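Local atomic coordinates of N-terminal acetyltransferase-like protein (Chaetomium thermophilum, PDB entry 5NNP), a protein that probably serves as the TPR-containing auxiliary subunit of a NatA-type N-terminal acetyltransferase, its helical scaffold also touching the coenzyme A analogue bound in the assembly. Residues D257-L262 against D281-K286; R289-K294 against T315-K320; T308-Y313 against A343-E348. All coordinates share one frame; numbering follows the deposited sequence.

Contact 1 of 3, residues D257-L262 against D281-K286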
loop_
_atom_site.group_PDB
_atom_site.type_symbol
_atom_site.label_atom_id
_atom_site.label_comp_id
_atom_site.label_asym_id
_atom_site.label_seq_id
_atom_site.Cartn_x
_atom_site.Cartn_y
_atom_site.Cartn_z
ATOM N N ASP A 257 -10.083 -18.950 0.141
ATOM C CA ASP A 257 -10.267 -19.299 1.547
ATOM C C ASP A 257 -11.667 -19.805 1.890
ATOM O O ASP A 257 -11.825 -20.559 2.859
ATOM C CB ASP A 257 -9.920 -18.110 2.440
ATOM C CG ASP A 257 -8.442 -17.824 2.466
ATOM O OD1 ASP A 257 -7.660 -18.710 2.052
ATOM O OD2 ASP A 257 -8.060 -16.716 2.889
ATOM N N TYR A 258 -12.678 -19.412 1.118
ATOM C CA TYR A 258 -14.031 -19.907 1.378
ATOM C C TYR A 258 -14.088 -21.410 1.112
ATOM O O TYR A 258 -14.756 -22.144 1.847
ATOM C CB TYR A 258 -15.084 -19.182 0.532
ATOM C CG TYR A 258 -15.176 -17.684 0.769
ATOM C CD1 TYR A 258 -14.737 -17.113 1.965
ATOM C CD2 TYR A 258 -15.693 -16.842 -0.205
ATOM C CE1 TYR A 258 -14.819 -15.746 2.183
ATOM C CE2 TYR A 258 -15.771 -15.475 0.003
ATOM C CZ TYR A 258 -15.336 -14.929 1.202
ATOM O OH TYR A 258 -15.401 -13.564 1.410
ATOM N N TYR A 259 -13.386 -21.880 0.074
ATOM C CA TYR A 259 -13.338 -23.324 -0.166
ATOM C C TYR A 259 -12.592 -24.035 0.980
ATOM O O TYR A 259 -13.050 -25.066 1.477
ATOM C CB TYR A 259 -12.681 -23.649 -1.514
ATOM C CG TYR A 259 -13.468 -23.196 -2.724
ATOM C CD1 TYR A 259 -14.491 -23.977 -3.246
ATOM C CD2 TYR A 259 -13.175 -21.994 -3.358
ATOM C CE1 TYR A 259 -15.215 -23.568 -4.361
ATOM C CE2 TYR A 259 -13.893 -21.574 -4.464
ATOM C CZ TYR A 259 -14.911 -22.365 -4.961
ATOM O OH TYR A 259 -15.614 -21.941 -6.067
ATOM N N LYS A 260 -11.455 -23.479 1.397
ATOM C CA LYS A 260 -10.700 -24.051 2.509
ATOM C C LYS A 260 -11.592 -24.192 3.738
ATOM O O LYS A 260 -11.693 -25.277 4.316
ATOM C CB LYS A 260 -9.471 -23.202 2.844
ATOM C CG LYS A 260 -8.353 -23.319 1.825
ATOM C CD LYS A 260 -7.138 -22.498 2.204
ATOM C CE LYS A 260 -6.023 -22.678 1.183
ATOM N NZ LYS A 260 -4.765 -22.016 1.632
ATOM N N GLY A 261 -12.255 -23.096 4.106
ATOM C CA GLY A 261 -13.195 -23.083 5.210
ATOM C C GLY A 261 -14.283 -24.138 5.115
ATOM O O GLY A 261 -14.505 -24.875 6.074
ATOM N N LEU A 262 -14.963 -24.214 3.974
ATOM C CA LEU A 262 -16.013 -25.212 3.777
ATOM C C LEU A 262 -15.459 -26.605 3.983
ATOM O O LEU A 262 -15.983 -27.400 4.775
ATOM C CB LEU A 262 -16.622 -25.115 2.373
ATOM C CG LEU A 262 -17.713 -26.148 2.068
ATOM C CD1 LEU A 262 -18.869 -26.034 3.076
ATOM C CD2 LEU A 262 -18.233 -26.018 0.635
ATOM N N ASP A 281 -16.673 -29.414 -7.799
ATOM C CA ASP A 281 -17.512 -29.674 -8.963
ATOM C C ASP A 281 -18.896 -29.091 -8.729
ATOM O O ASP A 281 -19.529 -28.564 -9.642
ATOM C CB ASP A 281 -17.600 -31.178 -9.259
ATOM C CG ASP A 281 -16.293 -31.744 -9.772
ATOM O OD1 ASP A 281 -15.477 -30.966 -10.298
ATOM O OD2 ASP A 281 -16.076 -32.965 -9.658
ATOM N N GLU A 282 -19.353 -29.170 -7.489
ATOM C CA GLU A 282 -20.666 -28.663 -7.156
ATOM C C GLU A 282 -20.799 -27.181 -7.476
ATOM O O GLU A 282 -21.792 -26.771 -8.064
ATOM C CB GLU A 282 -20.966 -28.910 -5.690
ATOM C CG GLU A 282 -22.330 -28.434 -5.284
ATOM C CD GLU A 282 -22.610 -28.700 -3.836
ATOM O OE1 GLU A 282 -22.328 -29.832 -3.389
ATOM O OE2 GLU A 282 -23.100 -27.775 -3.150
ATOM N N TYR A 283 -19.799 -26.378 -7.114
ATOM C CA TYR A 283 -19.873 -24.943 -7.392
ATOM C C TYR A 283 -19.553 -24.631 -8.842
ATOM O O TYR A 283 -20.032 -23.637 -9.370
ATOM C CB TYR A 283 -18.972 -24.155 -6.430
ATOM C CG TYR A 283 -19.636 -24.101 -5.064
ATOM C CD1 TYR A 283 -20.549 -23.103 -4.752
ATOM C CD2 TYR A 283 -19.412 -25.093 -4.125
ATOM C CE1 TYR A 283 -21.182 -23.078 -3.538
ATOM C CE2 TYR A 283 -20.039 -25.072 -2.920
ATOM C CZ TYR A 283 -20.926 -24.070 -2.621
ATOM O OH TYR A 283 -21.558 -24.066 -1.391
ATOM N N ALA A 284 -18.779 -25.493 -9.494
ATOM C CA ALA A 284 -18.474 -25.326 -10.920
ATOM C C ALA A 284 -19.738 -25.498 -11.772
ATOM O O ALA A 284 -19.965 -24.770 -12.739
ATOM C CB ALA A 284 -17.404 -26.308 -11.356
ATOM N N ALA A 285 -20.556 -26.468 -11.395
ATOM C CA ALA A 285 -21.855 -26.675 -12.014
ATOM C C ALA A 285 -22.786 -25.492 -11.753
ATOM O O ALA A 285 -23.514 -25.052 -12.644
ATOM C CB ALA A 285 -22.481 -27.958 -11.496
ATOM N N LYS A 286 -22.761 -24.986 -10.523
ATOM C CA LYS A 286 -23.677 -23.936 -10.099
ATOM C C LYS A 286 -23.246 -22.592 -10.662
ATOM O O LYS A 286 -24.069 -21.709 -10.879
ATOM C CB LYS A 286 -23.741 -23.880 -8.568
ATOM C CG LYS A 286 -24.891 -23.072 -7.988
ATOM C CD LYS A 286 -24.874 -23.117 -6.473
ATOM C CE LYS A 286 -26.019 -22.311 -5.872
ATOM N NZ LYS A 286 -25.951 -22.295 -4.382
#
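Tyr-283 is the shared partner here, touched by Tyr-259 at its CB and by Leu-262 at its ring. The phenol end of Tyr-259 arrives edge-first: its OH lies 4.0 Å from Tyr-283 CB, and that carbon sits near the plane of the Tyr-259 ring. The neighbouring CE1 of Tyr-259 is 4.3 Å from the same CB of Tyr-283. The two side chains run past one another in opposed senses, Tyr-259 meeting the CB of Tyr-283. Leu-262 comes head-on, its CD2 standing 4.1 Å from CE2 of Tyr-283 at an oblique angle to the ring. With CG of Leu-262 anti to the backbone N (chi1 179°), the isobutyl group is carried across toward the tyrosine. No hydrogen bond spans the two segments, and the nearest backbone approach, Tyr-259 CA to Tyr-283 CA, is 9.9 Å; side chains alone bridge the gap, burying 120 Å².

The next shell fixes these groups in place. Tyr-259 OH is hydrogen-bonded to the carbonyl O of Pro-253, which satisfies the buried hydroxyl and tethers the ring end, while the ring itself stacks with that of Tyr-280. Leu-249 of helix 238-251 also packs on Tyr-259, and Arg-246 of that helix touches both Leu-262 and Tyr-283, so a third helix borders the junction. Helices 238-251, 256-265 and 273-286 thus follow one another in the chain and meet through leucine, tyrosine and arginine side chains, an arrangement consistent with the TPR-type alpha solenoid of the NatA auxiliary subunit family.

Contact 2 of 3, residues R289-K294 against T315-K320. With CMC (carboxymethyl coenzyme *a), chain B.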
loop_
_atom_site.group_PDB
_atom_site.type_symbol
_atom_site.label_atom_id
_atom_site.label_comp_id
_atom_site.label_asym_id
_atom_site.label_seq_id
_atom_site.Cartn_x
_atom_site.Cartn_y
_atom_site.Cartn_z
ATOM N N ARG A 289 -19.161 -19.776 -14.849
ATOM C CA ARG A 289 -18.149 -18.775 -15.185
ATOM C C ARG A 289 -17.035 -18.685 -14.147
ATOM O O ARG A 289 -16.106 -17.886 -14.296
ATOM C CB ARG A 289 -18.777 -17.393 -15.346
ATOM C CG ARG A 289 -19.986 -17.342 -16.240
ATOM C CD ARG A 289 -20.031 -16.007 -16.965
ATOM N NE ARG A 289 -19.252 -16.073 -18.194
ATOM C CZ ARG A 289 -19.074 -15.057 -19.028
ATOM N NH1 ARG A 289 -19.613 -13.879 -18.762
ATOM N NH2 ARG A 289 -18.352 -15.225 -20.128
ATOM N N SER A 290 -17.134 -19.465 -13.075
ATOM C CA SER A 290 -16.060 -19.451 -12.092
ATOM C C SER A 290 -14.840 -20.173 -12.629
ATOM O O SER A 290 -14.914 -21.349 -12.984
ATOM C CB SER A 290 -16.484 -20.091 -10.778
ATOM O OG SER A 290 -15.335 -20.300 -9.971
ATOM N N ASP A 291 -13.722 -19.461 -12.702
ATOM C CA ASP A 291 -12.466 -20.103 -13.040
ATOM C C ASP A 291 -11.998 -20.937 -11.850
ATOM O O ASP A 291 -11.547 -22.074 -12.023
ATOM C CB ASP A 291 -11.397 -19.084 -13.417
ATOM C CG ASP A 291 -10.147 -19.743 -13.957
ATOM O OD1 ASP A 291 -10.243 -20.534 -14.932
ATOM O OD2 ASP A 291 -9.067 -19.481 -13.397
ATOM N N ALA A 292 -12.127 -20.367 -10.651
ATOM C CA ALA A 292 -11.694 -21.014 -9.416
ATOM C C ALA A 292 -12.254 -22.431 -9.254
ATOM O O ALA A 292 -11.517 -23.372 -8.919
ATOM C CB ALA A 292 -12.089 -20.164 -8.216
ATOM N N ALA A 293 -13.557 -22.577 -9.490
ATOM C CA ALA A 293 -14.228 -23.852 -9.280
ATOM C C ALA A 293 -13.716 -24.939 -10.235
ATOM O O ALA A 293 -13.992 -26.121 -10.030
ATOM C CB ALA A 293 -15.738 -23.682 -9.420
ATOM N N LYS A 294 -12.979 -24.544 -11.273
ATOM C CA LYS A 294 -12.379 -25.517 -12.189
ATOM C C LYS A 294 -10.890 -25.692 -11.943
ATOM O O LYS A 294 -10.358 -26.789 -12.106
ATOM C CB LYS A 294 -12.587 -25.104 -13.649
ATOM C CG LYS A 294 -14.030 -24.999 -14.091
ATOM C CD LYS A 294 -14.117 -24.413 -15.498
ATOM C CE LYS A 294 -15.495 -24.613 -16.097
ATOM N NZ LYS A 294 -16.514 -23.716 -15.477
ATOM N N THR A 315 -8.257 -27.435 -22.672
ATOM C CA THR A 315 -9.060 -27.374 -23.890
ATOM C C THR A 315 -9.982 -26.156 -23.903
ATOM O O THR A 315 -10.095 -25.468 -24.918
ATOM C CB THR A 315 -9.923 -28.631 -24.076
ATOM O OG1 THR A 315 -9.093 -29.799 -24.082
ATOM C CG2 THR A 315 -10.704 -28.547 -25.391
ATOM N N LEU A 316 -10.648 -25.912 -22.776
ATOM C CA LEU A 316 -11.466 -24.712 -22.606
ATOM C C LEU A 316 -10.677 -23.441 -22.892
ATOM O O LEU A 316 -11.131 -22.575 -23.641
ATOM C CB LEU A 316 -12.037 -24.625 -21.191
ATOM C CG LEU A 316 -13.318 -25.396 -20.904
ATOM C CD1 LEU A 316 -13.562 -25.422 -19.413
ATOM C CD2 LEU A 316 -14.491 -24.756 -21.616
ATOM N N MET A 317 -9.499 -23.322 -22.288
ATOM C CA MET A 317 -8.770 -22.068 -22.390
ATOM C C MET A 317 -8.180 -21.900 -23.792
ATOM O O MET A 317 -8.278 -20.827 -24.390
ATOM C CB MET A 317 -7.673 -21.980 -21.320
ATOM C CG MET A 317 -8.189 -22.113 -19.889
ATOM S SD MET A 317 -9.254 -20.756 -19.307
ATOM C CE MET A 317 -8.044 -19.692 -18.510
ATOM N N PHE A 318 -7.579 -22.958 -24.321
ATOM C CA PHE A 318 -6.995 -22.876 -25.652
ATOM C C PHE A 318 -8.056 -22.602 -26.704
ATOM O O PHE A 318 -7.848 -21.789 -27.592
ATOM C CB PHE A 318 -6.228 -24.146 -25.980
ATOM C CG PHE A 318 -4.966 -24.283 -25.194
ATOM C CD1 PHE A 318 -4.411 -23.170 -24.574
ATOM C CD2 PHE A 318 -4.339 -25.514 -25.053
ATOM C CE1 PHE A 318 -3.243 -23.277 -23.840
ATOM C CE2 PHE A 318 -3.172 -25.632 -24.319
ATOM C CZ PHE A 318 -2.620 -24.519 -23.712
ATOM N N ASP A 319 -9.201 -23.259 -26.591
ATOM C CA ASP A 319 -10.273 -23.050 -27.555
ATOM C C ASP A 319 -10.757 -21.610 -27.545
ATOM O O ASP A 319 -11.139 -21.058 -28.582
ATOM C CB ASP A 319 -11.430 -23.998 -27.276
ATOM C CG ASP A 319 -11.157 -25.395 -27.787
ATOM O OD1 ASP A 319 -10.128 -25.591 -28.473
ATOM O OD2 ASP A 319 -11.979 -26.288 -27.516
ATOM N N LYS A 320 -10.718 -21.013 -26.362
ATOM C CA LYS A 320 -11.131 -19.640 -26.156
ATOM C C LYS A 320 -9.999 -18.704 -26.599
ATOM O O LYS A 320 -10.183 -17.501 -26.748
ATOM C CB LYS A 320 -11.508 -19.436 -24.681
ATOM C CG LYS A 320 -12.389 -18.222 -24.392
ATOM C CD LYS A 320 -12.585 -18.019 -22.887
ATOM C CE LYS A 320 -12.749 -16.531 -22.514
ATOM N NZ LYS A 320 -14.018 -15.899 -23.017
HETATM N N1A CMC B . -11.167 -8.044 -26.996
HETATM C C2A CMC B . -12.531 -8.060 -27.045
HETATM N N3A CMC B . -13.271 -8.312 -25.928
HETATM C C4A CMC B . -12.653 -8.554 -24.740
HETATM C C5A CMC B . -11.245 -8.537 -24.677
HETATM C C6A CMC B . -10.510 -8.274 -25.836
HETATM N N6A CMC B . -9.120 -8.252 -25.782
HETATM N N7A CMC B . -10.890 -8.830 -23.272
HETATM C C8A CMC B . -12.072 -8.997 -22.612
HETATM N N9A CMC B . -13.049 -8.835 -23.502
HETATM C C1B CMC B . -14.418 -8.925 -23.128
HETATM C C2B CMC B . -14.980 -10.267 -23.368
HETATM O O2B CMC B . -16.216 -10.126 -24.077
HETATM C C3B CMC B . -15.286 -10.812 -22.056
HETATM O O3B CMC B . -16.576 -11.443 -22.102
HETATM P P3B CMC B . -16.646 -12.970 -22.494
HETATM O O7A CMC B . -18.050 -13.393 -22.638
HETATM O O8A CMC B . -15.847 -13.868 -21.473
HETATM O O9A CMC B . -16.146 -13.154 -23.853
HETATM C C4B CMC B . -15.419 -9.635 -21.172
HETATM O O4B CMC B . -14.529 -8.675 -21.706
HETATM C C5B CMC B . -14.953 -10.037 -19.812
HETATM O O5B CMC B . -13.629 -10.537 -20.030
HETATM P P1A CMC B . -12.641 -10.298 -18.778
HETATM O O1A CMC B . -11.615 -11.393 -18.689
HETATM O O2A CMC B . -13.456 -10.299 -17.493
HETATM O O3A CMC B . -11.878 -8.869 -18.919
HETATM P P2A CMC B . -10.402 -8.558 -18.461
HETATM O O4A CMC B . -9.451 -9.083 -19.499
HETATM O O5A CMC B . -10.128 -9.218 -17.156
HETATM O O6A CMC B . -10.238 -7.003 -18.296
HETATM C CBP CMC B . -10.078 -4.753 -19.138
HETATM C CCP CMC B . -10.834 -6.122 -19.223
HETATM C CDP CMC B . -10.256 -4.262 -17.665
HETATM C CEP CMC B . -10.709 -3.704 -20.119
HETATM C CAP CMC B . -8.592 -5.003 -19.512
HETATM O OAP CMC B . -8.476 -5.342 -20.849
HETATM C C9P CMC B . -7.635 -3.837 -19.229
HETATM O O9P CMC B . -7.111 -3.711 -18.113
HETATM N N8P CMC B . -7.305 -2.893 -20.282
HETATM C C7P CMC B . -6.376 -1.801 -20.046
HETATM C C6P CMC B . -6.846 -0.796 -18.955
HETATM C C5P CMC B . -8.236 -0.342 -19.335
HETATM O O5P CMC B . -8.465 0.022 -20.464
HETATM N N4P CMC B . -9.272 -0.377 -18.348
HETATM C C3P CMC B . -10.616 0.014 -18.717
HETATM C C2P CMC B . -10.919 1.439 -18.256
HETATM S S1P CMC B . -12.612 1.843 -18.757
HETATM C C1 CMC B . -13.521 2.403 -17.308
HETATM C C2 CMC B . -12.548 3.147 -16.423
HETATM O O21 CMC B . -11.987 2.586 -15.492
#
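Lys-294 meets Leu-316 where two successive helices of the TPR-like solenoid, 292-295 and 303-320, face each other beside the coenzyme. At the base of the side chain, Lys-294 CB lies 4.0 Å from Tyr-313 CD1. The chain then runs nearly straight and crosses Leu-316 at about a right angle, with CD 4.1 Å and CE 3.9 Å from Leu-316 CD1. At the last torsion it bends (chi4 73°), and NZ is hydrogen-bonded to the carbonyl O of Pro-288, so the apolar middle of the lysine packs while its tip turns back to the chain just before its own segment.

Alongside, Asp-291 OD1 comes within 4.3 Å of Met-317 CE, but the carboxylate is held mainly by others: OD1 is hydrogen-bonded to Tyr-313 OH, while OD2 makes a salt bridge with Arg-295 and a hydrogen bond with Asn-328. Ser-290 OG accepts from Ala-293 N at 2.9 Å, a capping bond with an N-H...O angle of 164°, which secures the turn entering helix 292-295.

At the outer end both segments reach the 3'-phosphate of carboxymethyl coenzyme A, a ligand that is also hydrogen-bonded to another protein chain. Arg-289 NH1 forms a salt bridge with an acidic side chain of that chain, leaving NH2 directed at the phosphate. Lys-320 NZ donates to O8A at 3.1 Å. The two cationic nitrogens, Arg-289 NH2 and Lys-320 NZ, stand 5.3 Å apart with the anion as their common partner. O7A lies at the edge of the guanidinium, in its plane, 3.1 Å from Arg-289 NH2 with an N-H...O angle of 159°.

Contact 3 of 3, residues T308-Y313 against A343-E348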
loop_
_atom_site.group_PDB
_atom_site.type_symbol
_atom_site.label_atom_id
_atom_site.label_comp_id
_atom_site.label_asym_id
_atom_site.label_seq_id
_atom_site.Cartn_x
_atom_site.Cartn_y
_atom_site.Cartn_z
ATOM N N THR A 308 -6.410 -35.884 -16.490
ATOM C CA THR A 308 -7.759 -35.833 -17.030
ATOM C C THR A 308 -8.425 -34.479 -16.820
ATOM O O THR A 308 -8.980 -33.909 -17.762
ATOM C CB THR A 308 -8.638 -36.920 -16.408
ATOM O OG1 THR A 308 -8.085 -38.208 -16.713
ATOM C CG2 THR A 308 -10.057 -36.839 -16.957
ATOM N N THR A 309 -8.367 -33.969 -15.590
ATOM C CA THR A 309 -8.924 -32.659 -15.267
ATOM C C THR A 309 -8.160 -31.534 -15.967
ATOM O O THR A 309 -8.753 -30.562 -16.441
ATOM C CB THR A 309 -8.908 -32.383 -13.746
ATOM O OG1 THR A 309 -9.658 -33.388 -13.051
ATOM C CG2 THR A 309 -9.501 -31.024 -13.465
ATOM N N ALA A 310 -6.837 -31.669 -16.012
ATOM C CA ALA A 310 -5.984 -30.660 -16.630
ATOM C C ALA A 310 -6.210 -30.559 -18.140
ATOM O O ALA A 310 -6.174 -29.460 -18.706
ATOM C CB ALA A 310 -4.524 -30.956 -16.338
ATOM N N LYS A 311 -6.442 -31.696 -18.798
ATOM C CA LYS A 311 -6.727 -31.657 -20.226
ATOM C C LYS A 311 -8.022 -30.887 -20.486
ATOM O O LYS A 311 -8.061 -29.993 -21.332
ATOM C CB LYS A 311 -6.815 -33.063 -20.817
ATOM C CG LYS A 311 -6.969 -33.060 -22.336
ATOM C CD LYS A 311 -6.435 -34.338 -22.974
ATOM C CE LYS A 311 -6.436 -34.206 -24.486
ATOM N NZ LYS A 311 -6.001 -35.444 -25.182
ATOM N N ALA A 312 -9.070 -31.204 -19.729
ATOM C CA ALA A 312 -10.365 -30.550 -19.916
ATOM C C ALA A 312 -10.308 -29.044 -19.642
ATOM O O ALA A 312 -11.010 -28.271 -20.296
ATOM C CB ALA A 312 -11.397 -31.193 -19.052
ATOM N N TYR A 313 -9.470 -28.624 -18.696
ATOM C CA TYR A 313 -9.313 -27.204 -18.423
ATOM C C TYR A 313 -8.542 -26.533 -19.558
ATOM O O TYR A 313 -8.955 -25.484 -20.060
ATOM C CB TYR A 313 -8.609 -26.975 -17.079
ATOM C CG TYR A 313 -8.422 -25.529 -16.708
ATOM C CD1 TYR A 313 -9.437 -24.820 -16.098
ATOM C CD2 TYR A 313 -7.223 -24.863 -16.969
ATOM C CE1 TYR A 313 -9.276 -23.476 -15.747
ATOM C CE2 TYR A 313 -7.046 -23.517 -16.625
ATOM C CZ TYR A 313 -8.083 -22.833 -16.010
ATOM O OH TYR A 313 -7.947 -21.502 -15.659
ATOM N N ALA A 343 2.840 -29.734 -20.081
ATOM C CA ALA A 343 3.495 -29.559 -21.371
ATOM C C ALA A 343 3.045 -30.645 -22.367
ATOM O O ALA A 343 2.756 -30.365 -23.543
ATOM C CB ALA A 343 4.996 -29.572 -21.192
ATOM N N SER A 344 2.970 -31.878 -21.880
ATOM C CA SER A 344 2.524 -32.991 -22.694
ATOM C C SER A 344 1.097 -32.771 -23.184
ATOM O O SER A 344 0.784 -33.057 -24.333
ATOM C CB SER A 344 2.628 -34.303 -21.909
ATOM O OG SER A 344 2.081 -35.390 -22.633
ATOM N N LEU A 345 0.229 -32.259 -22.319
ATOM C CA LEU A 345 -1.153 -32.008 -22.716
ATOM C C LEU A 345 -1.262 -30.907 -23.771
ATOM O O LEU A 345 -2.094 -30.992 -24.683
ATOM C CB LEU A 345 -1.998 -31.644 -21.502
ATOM C CG LEU A 345 -2.317 -32.846 -20.616
ATOM C CD1 LEU A 345 -3.111 -32.374 -19.421
ATOM C CD2 LEU A 345 -3.075 -33.903 -21.410
ATOM N N ALA A 346 -0.433 -29.877 -23.641
ATOM C CA ALA A 346 -0.406 -28.799 -24.619
ATOM C C ALA A 346 0.025 -29.332 -25.983
ATOM O O ALA A 346 -0.592 -29.044 -27.004
ATOM C CB ALA A 346 0.525 -27.688 -24.171
ATOM N N GLU A 347 1.100 -30.103 -25.986
ATOM C CA GLU A 347 1.592 -30.718 -27.199
ATOM C C GLU A 347 0.510 -31.613 -27.797
ATOM O O GLU A 347 0.340 -31.689 -29.017
ATOM C CB GLU A 347 2.861 -31.519 -26.906
ATOM C CG GLU A 347 3.714 -31.764 -28.132
ATOM C CD GLU A 347 4.519 -30.545 -28.525
ATOM O OE1 GLU A 347 5.090 -29.909 -27.618
ATOM O OE2 GLU A 347 4.579 -30.224 -29.735
ATOM N N GLU A 348 -0.231 -32.271 -26.913
ATOM C CA GLU A 348 -1.297 -33.186 -27.291
ATOM C C GLU A 348 -2.438 -32.437 -27.970
ATOM O O GLU A 348 -3.007 -32.905 -28.954
ATOM C CB GLU A 348 -1.799 -33.919 -26.054
ATOM C CG GLU A 348 -2.285 -35.312 -26.275
ATOM C CD GLU A 348 -2.723 -35.961 -24.968
ATOM O OE1 GLU A 348 -3.853 -35.676 -24.513
ATOM O OE2 GLU A 348 -1.939 -36.739 -24.378
#
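Lys-311 NZ reaches across to helix 336-352, where it forms a salt bridge with Glu-352 OE1. Glu-348 OE1 also lies next to NZ, but the two atoms are modelled too close, so both the distance and the exact pairing are doubtful. Lys-311 reaches this position because CG is anti to its backbone N (chi1 -174°) and the rest of the chain is extended, crossing Glu-348 at about a right angle.

Leu-345 points at helix 303-320, and its two methyls divide. CD1 lies 3.7 Å from Ala-310 CB and 3.5 Å from Lys-311 N; CD2 rests along the lysine's aliphatic stem, 3.7 Å from Lys-311 CD and 3.9 Å from Lys-311 CB. The closest backbone approach, Lys-311 CA to Leu-345 CA at 6.1 Å, falls at this leucine, where the segment axes pass at 10.0 Å with a crossing angle of -47°. Arg-307 and Leu-314 of helix 303-320 also touch Leu-345. Replacing Leu-345 with an alanine would probably open a gap beside Ala-310 and leave the Lys-311 stem without its apolar support, freer to swing away from Glu-352.

Lys-311 therefore works in two ways, its methylenes packing on leucine and its ammonium reaching the carboxylate of Glu-352; that carboxylate, with Glu-348 as a nearby acid of uncertain placement, would probably favour the protonated form of the lysine.

Overall arrangement
The three contacts lie on the same side of the chain's centre and use helices of the part of the chain related to NatA auxiliary subunits. Contact 1 closes before contact 2 opens; their centres are 16 Å apart, and Ala-293 CB joins them by packing 3.5 Å from Ala-284 CA. Contacts 2 and 3 share helix 303-320, alternate along the chain and have centres 12 Å apart, touching where Phe-318 CE2 lies 4.2 Å from Ala-346 CA. The centres of contacts 1 and 3 are 23 Å apart, and their nearest atoms are about 7 Å apart. Contact 2 thus connects the others, consistent with a continuous solenoid carrying the phosphate-binding residues of contact 2 to the boundary with another protein chain.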